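Local atomic coordinates of 1-deoxy-D-xylulose 5-phosphate reductoisomerase (Zymomonas mobilis, PDB entry 1R0L), a protein that catalyses the NADPH-dependent rearrangement and reduction of 1-deoxy-D-xylulose 5-phosphate to 2-C-methyl-D-erythritol 4-phosphate, using a divalent metal ion, in isoprenoid biosynthesis. Residues T6-G11 with V33-A38; M98-G103 with A121-E126; G132-D137 with S363-V368; H163-V168 with L228-L233. One frame throughout, in Å; residues are numbered along the deposited sequence.

Interaction 1 (T6-G11 with V33-A38). With NDP (NADPH dihydro-nicotinamide-adenine-dinucleotide phosphate), chain F.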
# COMPACT_ATOMS: atom_id res chain seq x y z
N THR B 6 10.59 24.12 -13.66
CA THR B 6 11.85 23.89 -14.36
C THR B 6 12.35 22.48 -14.13
O THR B 6 12.30 21.96 -13.00
CB THR B 6 12.95 24.89 -13.93
OG1 THR B 6 13.18 24.78 -12.53
CG2 THR B 6 12.54 26.31 -14.27
N VAL B 7 12.86 21.86 -15.20
CA VAL B 7 13.33 20.48 -15.17
C VAL B 7 14.69 20.24 -15.85
O VAL B 7 15.00 20.82 -16.89
CB VAL B 7 12.29 19.58 -15.86
CG1 VAL B 7 12.86 18.20 -16.07
CG2 VAL B 7 11.04 19.51 -15.01
N THR B 8 15.50 19.38 -15.24
CA THR B 8 16.80 19.03 -15.80
C THR B 8 16.97 17.52 -15.73
O THR B 8 16.57 16.89 -14.76
CB THR B 8 17.98 19.65 -15.06
OG1 THR B 8 18.04 21.05 -15.33
CG2 THR B 8 19.27 19.03 -15.52
N VAL B 9 17.56 16.95 -16.77
CA VAL B 9 17.75 15.51 -16.81
C VAL B 9 19.20 15.15 -17.08
O VAL B 9 19.73 15.44 -18.15
CB VAL B 9 16.85 14.89 -17.89
CG1 VAL B 9 17.01 13.39 -17.91
CG2 VAL B 9 15.41 15.28 -17.63
N LEU B 10 19.86 14.53 -16.11
CA LEU B 10 21.24 14.11 -16.30
C LEU B 10 21.16 12.68 -16.82
O LEU B 10 20.69 11.79 -16.12
CB LEU B 10 22.00 14.15 -14.97
CG LEU B 10 21.82 15.40 -14.11
CD1 LEU B 10 22.58 15.18 -12.82
CD2 LEU B 10 22.30 16.66 -14.84
N GLY B 11 21.61 12.47 -18.06
CA GLY B 11 21.55 11.15 -18.66
C GLY B 11 20.20 11.00 -19.35
O GLY B 11 19.48 10.01 -19.18
N VAL B 33 12.16 22.76 -19.61
CA VAL B 33 13.43 22.05 -19.57
C VAL B 33 14.62 22.99 -19.52
O VAL B 33 14.78 23.85 -20.39
CB VAL B 33 13.62 21.14 -20.77
CG1 VAL B 33 14.91 20.39 -20.65
CG2 VAL B 33 12.47 20.17 -20.87
N ILE B 34 15.46 22.84 -18.50
CA ILE B 34 16.65 23.67 -18.36
C ILE B 34 17.83 23.01 -19.09
O ILE B 34 18.28 23.51 -20.12
CB ILE B 34 17.02 23.86 -16.85
CG1 ILE B 34 15.89 24.58 -16.10
CG2 ILE B 34 18.30 24.62 -16.73
CD1 ILE B 34 15.52 25.94 -16.66
N ALA B 35 18.30 21.87 -18.58
CA ALA B 35 19.42 21.17 -19.19
C ALA B 35 19.16 19.69 -19.41
O ALA B 35 18.42 19.05 -18.66
CB ALA B 35 20.65 21.32 -18.34
N LEU B 36 19.77 19.15 -20.46
CA LEU B 36 19.67 17.73 -20.77
C LEU B 36 21.10 17.29 -21.02
O LEU B 36 21.89 18.03 -21.61
CB LEU B 36 18.86 17.49 -22.04
CG LEU B 36 17.38 17.84 -22.05
CD1 LEU B 36 16.77 17.33 -23.35
CD2 LEU B 36 16.68 17.23 -20.84
N THR B 37 21.45 16.10 -20.55
CA THR B 37 22.80 15.64 -20.79
C THR B 37 22.82 14.26 -21.40
O THR B 37 21.84 13.50 -21.32
CB THR B 37 23.68 15.58 -19.52
OG1 THR B 37 23.30 14.48 -18.72
CG2 THR B 37 23.55 16.82 -18.71
N ALA B 38 23.96 13.96 -22.00
CA ALA B 38 24.24 12.68 -22.62
C ALA B 38 25.77 12.52 -22.58
O ALA B 38 26.48 13.46 -22.23
CB ALA B 38 23.74 12.67 -24.05
PA NDP F . 22.35 3.73 -20.66
O1A NDP F . 21.21 3.04 -21.08
O2A NDP F . 23.63 3.88 -21.55
O5B NDP F . 22.04 5.25 -20.36
C5B NDP F . 23.24 5.72 -19.90
C4B NDP F . 22.88 7.10 -19.88
O4B NDP F . 24.05 7.58 -19.25
C3B NDP F . 22.82 7.93 -21.26
O3B NDP F . 22.09 9.23 -21.07
C2B NDP F . 24.28 8.15 -21.48
O2B NDP F . 24.75 8.93 -22.57
C1B NDP F . 24.71 8.54 -20.06
N9A NDP F . 26.11 8.30 -19.86
C8A NDP F . 26.74 7.10 -20.19
N7A NDP F . 27.99 7.14 -19.90
C5A NDP F . 28.24 8.36 -19.37
C6A NDP F . 29.41 8.98 -18.86
N6A NDP F . 30.58 8.34 -18.82
N1A NDP F . 29.30 10.24 -18.40
C2A NDP F . 28.12 10.90 -18.43
N3A NDP F . 26.97 10.40 -18.88
C4A NDP F . 27.10 9.11 -19.35
O3 NDP F . 22.82 3.12 -19.29
P2B NDP F . 24.39 8.55 -24.03
O1X NDP F . 23.22 7.67 -24.23
O2X NDP F . 25.52 8.70 -24.98
O3X NDP F . 25.06 7.21 -23.75
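T37 holds OG1 between its own backbone N and carbonyl carbon (chi1 74°), which aims the hydroxyl at the backbone of G11. I34 has CG1 beside its backbone N (chi1 -62°), and this branch meets T6 CB at 3.7 Å. These two side chains mark the ends of a parallel strand pair. Between them, I34 N bonds to V7 O, and V9 N to A35 O and T37 N to V9 O, both at 3.0 Å. The pairing slips by one residue, from V7 with V33 to V9 with L36, so a beta bulge lies in 33-38. At the bulge T8 OG1 receives a weak bond from A35 N, 3.4 Å away. V9 and L36 point the same way, with V9 CB 3.8 Å from L36 CD2; helices 15-26 and 42-52 pack on this side. Helix 15-26 joins the strands in the first beta-alpha-beta unit of the Rossmann fold. G11 C lies 3.1 Å from O3B of the bound NADPH, and N39, R40 and N41 bind it just past A38. G11 N donates to T37 OG1 at 2.7 Å. A valine at T37 would probably leave G11 N-H without this acceptor and the end of the strand less firmly fixed. A side-chain hydroxyl thus extends the main-chain pairing to the point where the glycine-rich cofactor loop begins.

Interaction 2 (M98-G103 with A121-E126). With NDP (NADPH dihydro-nicotinamide-adenine-dinucleotide phosphate), chain F.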
# COMPACT_ATOMS: atom_id res chain seq x y z
N MET B 98 16.51 14.93 -12.62
CA MET B 98 16.53 13.47 -12.78
C MET B 98 18.00 13.06 -12.87
O MET B 98 18.68 13.38 -13.86
CB MET B 98 15.79 13.07 -14.06
CG MET B 98 16.02 11.62 -14.50
SD MET B 98 15.54 10.42 -13.25
CE MET B 98 13.86 10.18 -13.61
N ALA B 99 18.49 12.38 -11.85
CA ALA B 99 19.88 11.95 -11.86
C ALA B 99 19.90 10.54 -12.45
O ALA B 99 19.71 9.56 -11.72
CB ALA B 99 20.45 11.95 -10.46
N ALA B 100 20.13 10.46 -13.76
CA ALA B 100 20.17 9.19 -14.48
C ALA B 100 21.55 8.80 -15.03
O ALA B 100 21.66 7.87 -15.81
CB ALA B 100 19.15 9.19 -15.63
N ILE B 101 22.59 9.53 -14.64
CA ILE B 101 23.95 9.21 -15.07
C ILE B 101 24.45 8.19 -14.03
O ILE B 101 24.59 8.50 -12.85
CB ILE B 101 24.89 10.46 -15.05
CG1 ILE B 101 24.40 11.51 -16.05
CG2 ILE B 101 26.30 10.05 -15.36
CD1 ILE B 101 25.28 12.76 -16.13
N ILE B 102 24.71 6.96 -14.48
CA ILE B 102 25.14 5.90 -13.57
C ILE B 102 26.64 5.73 -13.40
O ILE B 102 27.43 6.10 -14.28
CB ILE B 102 24.54 4.55 -14.01
CG1 ILE B 102 24.95 4.25 -15.45
CG2 ILE B 102 23.03 4.61 -13.98
CD1 ILE B 102 25.84 3.03 -15.55
N GLY B 103 27.04 5.16 -12.25
CA GLY B 103 28.44 4.92 -11.98
C GLY B 103 29.16 6.13 -11.42
O GLY B 103 28.58 7.20 -11.32
N ALA B 121 15.26 13.38 -8.30
CA ALA B 121 14.79 12.02 -8.52
C ALA B 121 16.06 11.16 -8.74
O ALA B 121 16.82 11.35 -9.72
CB ALA B 121 13.87 11.97 -9.72
N LEU B 122 16.30 10.24 -7.83
CA LEU B 122 17.49 9.42 -7.92
C LEU B 122 17.29 8.13 -8.73
O LEU B 122 16.51 7.25 -8.36
CB LEU B 122 17.98 9.10 -6.51
CG LEU B 122 19.33 8.39 -6.42
CD1 LEU B 122 20.43 9.30 -6.98
CD2 LEU B 122 19.62 8.04 -4.97
N ALA B 123 18.00 8.04 -9.85
CA ALA B 123 17.94 6.85 -10.69
C ALA B 123 19.30 6.19 -10.54
O ALA B 123 19.45 5.00 -10.68
CB ALA B 123 17.67 7.23 -12.13
N ASN B 124 20.29 7.02 -10.22
CA ASN B 124 21.67 6.62 -9.98
C ASN B 124 21.70 5.94 -8.60
O ASN B 124 22.14 6.56 -7.62
CB ASN B 124 22.54 7.89 -9.95
CG ASN B 124 23.99 7.60 -9.68
OD1 ASN B 124 24.31 6.80 -8.81
ND2 ASN B 124 24.88 8.24 -10.42
N LYS B 125 21.24 4.69 -8.50
CA LYS B 125 21.23 3.98 -7.21
C LYS B 125 22.62 3.79 -6.65
O LYS B 125 22.83 3.83 -5.45
CB LYS B 125 20.63 2.58 -7.30
CG LYS B 125 19.67 2.33 -8.39
CD LYS B 125 19.85 0.89 -8.88
CE LYS B 125 18.59 0.09 -8.73
NZ LYS B 125 18.76 -1.32 -9.12
N GLU B 126 23.57 3.52 -7.54
CA GLU B 126 24.97 3.31 -7.17
C GLU B 126 25.49 4.39 -6.22
O GLU B 126 26.37 4.12 -5.40
CB GLU B 126 25.83 3.28 -8.44
CG GLU B 126 25.63 2.07 -9.35
CD GLU B 126 24.20 1.89 -9.79
OE1 GLU B 126 23.50 2.90 -9.88
OE2 GLU B 126 23.78 0.73 -10.07
PA NDP F . 22.35 3.73 -20.66
O1A NDP F . 21.21 3.04 -21.08
O2A NDP F . 23.63 3.88 -21.55
O5B NDP F . 22.04 5.25 -20.36
C5B NDP F . 23.24 5.72 -19.90
C4B NDP F . 22.88 7.10 -19.88
O4B NDP F . 24.05 7.58 -19.25
C3B NDP F . 22.82 7.93 -21.26
O3B NDP F . 22.09 9.23 -21.07
C2B NDP F . 24.28 8.15 -21.48
O2B NDP F . 24.75 8.93 -22.57
C1B NDP F . 24.71 8.54 -20.06
N9A NDP F . 26.11 8.30 -19.86
C8A NDP F . 26.74 7.10 -20.19
N7A NDP F . 27.99 7.14 -19.90
C5A NDP F . 28.24 8.36 -19.37
C6A NDP F . 29.41 8.98 -18.86
N6A NDP F . 30.58 8.34 -18.82
N1A NDP F . 29.30 10.24 -18.40
C2A NDP F . 28.12 10.90 -18.43
N3A NDP F . 26.97 10.40 -18.88
C4A NDP F . 27.10 9.11 -19.35
O3 NDP F . 22.82 3.12 -19.29
P2B NDP F . 24.39 8.55 -24.03
O1X NDP F . 23.22 7.67 -24.23
O2X NDP F . 25.52 8.70 -24.98
O3X NDP F . 25.06 7.21 -23.75
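A99 O accepts two backbone N-H groups, from A123 N at 3.0 Å and, more weakly, from N124 N. One residue back, A99 N bonds to A121 O at 2.9 Å. M98 SD rests on A123 CB at 4.0 Å and, a little further off, on A121 CB. N124 extends CG opposite its backbone N (chi1 179°), which carries ND2 across to I101 O. That bond is modelled at 2.5 Å and is bent, so its length is doubtful. The two chains run parallel as strands 96-99 and 119-122 of the Rossmann sheet, joined by the crossover helix 107-115, and here they part into loops at the C-terminal edge. I101 points away from N124, and its CG2 lies 3.6 Å from N3A of the NADPH adenine. With an alanine here the CG2 and CD1 surface goes, and the adenine is likely to be freer to shift. Further out, N124 OD1 bonds to S127 OG at the start of helix 126-142, and T110 packs against N124. M98 is backed by I16 and T20 of helix 15-26. N124 and E126 are predicted NADPH-binding residues, and K125, with weak long ion pairs to D150 and E221, is predicted to bind the substrate.

Interaction 3 (G132-D137 with S363-V368)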
# COMPACT_ATOMS: atom_id res chain seq x y z
N GLY B 132 26.60 6.82 -0.08
CA GLY B 132 25.36 7.00 0.65
C GLY B 132 25.46 7.99 1.79
O GLY B 132 24.65 8.92 1.87
N GLY B 133 26.45 7.81 2.68
CA GLY B 133 26.64 8.69 3.83
C GLY B 133 26.77 10.16 3.45
O GLY B 133 26.12 11.01 4.05
N LEU B 134 27.62 10.45 2.47
CA LEU B 134 27.79 11.82 2.01
C LEU B 134 26.47 12.35 1.42
O LEU B 134 25.99 13.40 1.83
CB LEU B 134 28.90 11.89 0.94
CG LEU B 134 30.33 11.51 1.33
CD1 LEU B 134 31.25 11.76 0.15
CD2 LEU B 134 30.82 12.31 2.54
N MET B 135 25.90 11.60 0.48
CA MET B 135 24.64 11.97 -0.17
C MET B 135 23.56 12.37 0.84
O MET B 135 22.86 13.38 0.67
CB MET B 135 24.10 10.80 -1.00
CG MET B 135 24.98 10.36 -2.16
SD MET B 135 24.94 11.57 -3.48
CE MET B 135 26.65 11.52 -4.12
N ILE B 136 23.41 11.56 1.88
CA ILE B 136 22.38 11.84 2.87
C ILE B 136 22.71 13.05 3.71
O ILE B 136 21.82 13.76 4.16
CB ILE B 136 22.15 10.61 3.76
CG1 ILE B 136 21.69 9.42 2.89
CG2 ILE B 136 21.12 10.92 4.83
CD1 ILE B 136 20.52 9.72 1.96
N ASP B 137 24.00 13.31 3.92
CA ASP B 137 24.40 14.47 4.70
C ASP B 137 24.01 15.74 3.96
O ASP B 137 23.41 16.66 4.54
CB ASP B 137 25.90 14.45 4.96
CG ASP B 137 26.30 13.38 5.95
OD1 ASP B 137 25.45 13.00 6.80
OD2 ASP B 137 27.47 12.91 5.90
N SER B 363 35.22 10.94 3.40
CA SER B 363 34.79 12.22 3.95
C SER B 363 34.37 13.12 2.79
O SER B 363 33.66 14.11 2.99
CB SER B 363 35.92 12.88 4.74
OG SER B 363 36.20 12.12 5.91
N SER B 364 34.79 12.76 1.59
CA SER B 364 34.45 13.51 0.39
C SER B 364 34.40 12.55 -0.81
O SER B 364 34.82 11.38 -0.70
CB SER B 364 35.50 14.59 0.12
OG SER B 364 36.71 14.02 -0.35
N LEU B 365 33.90 13.03 -1.94
CA LEU B 365 33.83 12.21 -3.15
C LEU B 365 35.23 11.81 -3.62
O LEU B 365 35.40 10.79 -4.28
CB LEU B 365 33.12 12.96 -4.28
CG LEU B 365 31.59 13.03 -4.20
CD1 LEU B 365 31.06 13.69 -5.45
CD2 LEU B 365 31.02 11.62 -4.05
N GLU B 366 36.22 12.62 -3.27
CA GLU B 366 37.59 12.32 -3.65
C GLU B 366 38.04 11.03 -2.96
O GLU B 366 38.72 10.20 -3.56
CB GLU B 366 38.50 13.50 -3.31
CG GLU B 366 38.26 14.76 -4.17
CD GLU B 366 36.83 15.32 -4.07
OE1 GLU B 366 36.38 15.58 -2.93
OE2 GLU B 366 36.17 15.50 -5.12
N ASP B 367 37.65 10.87 -1.69
CA ASP B 367 38.00 9.67 -0.94
C ASP B 367 37.26 8.47 -1.56
O ASP B 367 37.83 7.39 -1.74
CB ASP B 367 37.63 9.84 0.54
CG ASP B 367 38.31 11.05 1.16
OD1 ASP B 367 39.46 11.33 0.76
OD2 ASP B 367 37.72 11.72 2.03
N VAL B 368 36.00 8.69 -1.89
CA VAL B 368 35.19 7.65 -2.51
C VAL B 368 35.86 7.16 -3.80
O VAL B 368 36.06 5.96 -3.99
CB VAL B 368 33.77 8.18 -2.83
CG1 VAL B 368 32.98 7.14 -3.62
CG2 VAL B 368 33.04 8.54 -1.53
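This is an apolar contact in which L134, on helix 126-142, meets the N-terminal end of helix 365-383. It joins the helix that follows strand 119-122 of the NADPH-binding domain to the last helix of the chain. L134 does most of the touching. Its chain runs out straight past CG (chi2 -176°), so that CD1 reaches the first turn of the other helix. CD1 lies 3.6 Å from L365 N, 4.0 Å from V368 CG2 and 4.2 Å from L365 CD2. The other branch, CD2, lies 3.4 Å from S363 O. M135 adds a looser contact through CE to L365 CD2 at 4.4 Å. Helix 365-383 belongs to the helical C-terminal domain of the DXR fold, and S364 is its N-cap residue. D367 OD2 takes S363 N at 3.0 Å and, weakly, S364 N. S364 OG donates to E366 OE1 at 3.0 Å, from the anti side and 30° out of the carboxylate plane. E366 OE2 in turn forms a salt bridge with K108. L111 of helix 107-115 packs on both M135 and L365, and I114 also packs on M135.

Interaction 4 (H163-V168 with L228-L233)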
# COMPACT_ATOMS: atom_id res chain seq x y z
N HIS B 163 8.66 11.03 8.00
CA HIS B 163 8.53 11.83 9.22
C HIS B 163 8.13 10.97 10.42
O HIS B 163 7.88 11.50 11.50
CB HIS B 163 7.52 12.97 9.04
CG HIS B 163 7.90 13.94 7.97
ND1 HIS B 163 7.19 14.07 6.79
CD2 HIS B 163 8.97 14.77 7.86
CE1 HIS B 163 7.80 14.94 6.01
NE2 HIS B 163 8.88 15.38 6.63
N ASN B 164 8.09 9.66 10.23
CA ASN B 164 7.73 8.72 11.29
C ASN B 164 8.31 7.33 11.07
O ASN B 164 7.57 6.36 10.98
CB ASN B 164 6.22 8.58 11.39
CG ASN B 164 5.56 9.83 11.86
OD1 ASN B 164 5.73 10.23 13.01
ND2 ASN B 164 4.79 10.46 10.97
N ARG B 165 9.64 7.24 10.97
CA ARG B 165 10.31 5.96 10.77
C ARG B 165 9.93 4.97 11.86
O ARG B 165 9.91 3.77 11.64
CB ARG B 165 11.82 6.12 10.86
CG ARG B 165 12.40 7.11 9.94
CD ARG B 165 13.82 7.34 10.35
NE ARG B 165 14.03 8.76 10.57
CZ ARG B 165 15.22 9.32 10.67
NH1 ARG B 165 16.30 8.57 10.58
NH2 ARG B 165 15.34 10.63 10.85
N ASP B 166 9.69 5.50 13.05
CA ASP B 166 9.34 4.71 14.22
C ASP B 166 8.06 3.90 14.04
O ASP B 166 7.79 3.00 14.84
CB ASP B 166 9.17 5.63 15.43
CG ASP B 166 10.49 6.04 16.06
OD1 ASP B 166 11.40 6.48 15.33
OD2 ASP B 166 10.61 5.94 17.30
N TYR B 167 7.28 4.21 13.01
CA TYR B 167 6.03 3.51 12.75
C TYR B 167 6.23 2.21 11.98
O TYR B 167 5.32 1.37 11.92
CB TYR B 167 5.09 4.41 11.94
CG TYR B 167 4.52 5.58 12.71
CD1 TYR B 167 4.77 5.74 14.08
CD2 TYR B 167 3.67 6.49 12.09
CE1 TYR B 167 4.18 6.77 14.80
CE2 TYR B 167 3.07 7.52 12.79
CZ TYR B 167 3.32 7.66 14.15
OH TYR B 167 2.70 8.67 14.85
N VAL B 168 7.42 2.06 11.39
CA VAL B 168 7.74 0.88 10.61
C VAL B 168 8.22 -0.32 11.44
O VAL B 168 9.13 -0.20 12.27
CB VAL B 168 8.86 1.17 9.54
CG1 VAL B 168 9.18 -0.09 8.76
CG2 VAL B 168 8.41 2.24 8.57
N LEU B 228 18.39 5.40 2.26
CA LEU B 228 17.20 6.18 1.90
C LEU B 228 16.17 6.25 3.02
O LEU B 228 15.59 7.29 3.27
CB LEU B 228 16.51 5.58 0.66
CG LEU B 228 17.19 5.76 -0.70
CD1 LEU B 228 16.60 4.82 -1.76
CD2 LEU B 228 17.04 7.20 -1.11
N PHE B 229 15.96 5.14 3.71
CA PHE B 229 14.94 5.14 4.74
C PHE B 229 15.34 5.26 6.20
O PHE B 229 14.48 5.40 7.07
CB PHE B 229 14.03 3.94 4.47
CG PHE B 229 13.51 3.93 3.06
CD1 PHE B 229 12.62 4.92 2.61
CD2 PHE B 229 14.00 3.01 2.13
CE1 PHE B 229 12.25 5.00 1.25
CE2 PHE B 229 13.63 3.09 0.77
CZ PHE B 229 12.76 4.09 0.34
N GLN B 230 16.65 5.25 6.45
CA GLN B 230 17.20 5.43 7.81
C GLN B 230 16.55 4.55 8.86
O GLN B 230 16.14 5.05 9.91
CB GLN B 230 17.05 6.89 8.25
CG GLN B 230 17.50 7.96 7.25
CD GLN B 230 18.97 8.32 7.37
OE1 GLN B 230 19.40 8.98 8.33
NE2 GLN B 230 19.75 7.89 6.38
N ILE B 231 16.46 3.26 8.60
CA ILE B 231 15.83 2.31 9.51
C ILE B 231 16.85 1.24 9.91
O ILE B 231 17.73 0.87 9.13
CB ILE B 231 14.57 1.69 8.80
CG1 ILE B 231 13.34 2.52 9.15
CG2 ILE B 231 14.38 0.23 9.15
CD1 ILE B 231 12.10 2.07 8.41
N PRO B 232 16.76 0.73 11.15
CA PRO B 232 17.73 -0.30 11.55
C PRO B 232 17.77 -1.47 10.56
O PRO B 232 16.73 -1.94 10.10
CB PRO B 232 17.22 -0.73 12.93
CG PRO B 232 16.56 0.52 13.46
CD PRO B 232 15.82 1.04 12.24
N LEU B 233 18.97 -1.94 10.23
CA LEU B 233 19.15 -3.05 9.30
C LEU B 233 18.32 -4.30 9.59
O LEU B 233 17.89 -5.01 8.67
CB LEU B 233 20.63 -3.43 9.23
CG LEU B 233 21.54 -2.49 8.44
CD1 LEU B 233 23.02 -2.75 8.76
CD2 LEU B 233 21.24 -2.67 6.96
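R165 and I231 bring the backbones to 6.7 Å between their CA atoms, where a 3-10 turn at 165-167 faces the chain leaving helix 216-229, with Q230 at positive phi (49°). The inner part of the contact is V168 against I231. I231 CD1 meets the whole V168 branch point, 3.5 Å from CB and nearly as close to CG1 and CG2, and the two side chains cross at about a right angle. F160 packs on both. The outer part is R165, which lies alongside Q230. R165 CD comes 3.3 Å from Q230 O, and beyond it a bend at chi3 (-126°) swings the guanidinium alongside. Q230 O also lies at the edge of the guanidinium, in its plane, 3.6 Å from R165 NH1. The guanidinium and the Q230 amide are turned 52° apart. Q230 spends its NE2 on H227 O, and its side chain packs on I136 and R140 of helix 126-142. The contact ties the loop before strand 168-175, a strand of the mixed sheet, to the end of helix 216-229. Y167 nearby packs on K278 of the second subunit. The join is therefore a buried aliphatic pair under an arginine, its charge probably favourable beside the Q230 carbonyl.

Overall arrangement
From the N terminus, interaction 1 closes first, over helix 15-26, and pairs the first two strands of the Rossmann sheet. Interaction 2 follows in series, closing over helix 107-115. The two meet in the same sheet, where L10 N and M98 O are 2.8 Å apart, and both border the NADPH. Interaction 3 opens next, on the helix after strand 119-122, and closes only near the C terminus, bringing the last helix back to the cofactor domain. Interaction 4 is nested inside that long loop and joins the entry to the mixed sheet with helix 216-229. Interactions 3 and 4 touch where I136 CG2 packs on Q230 NE2. None of the loops cross.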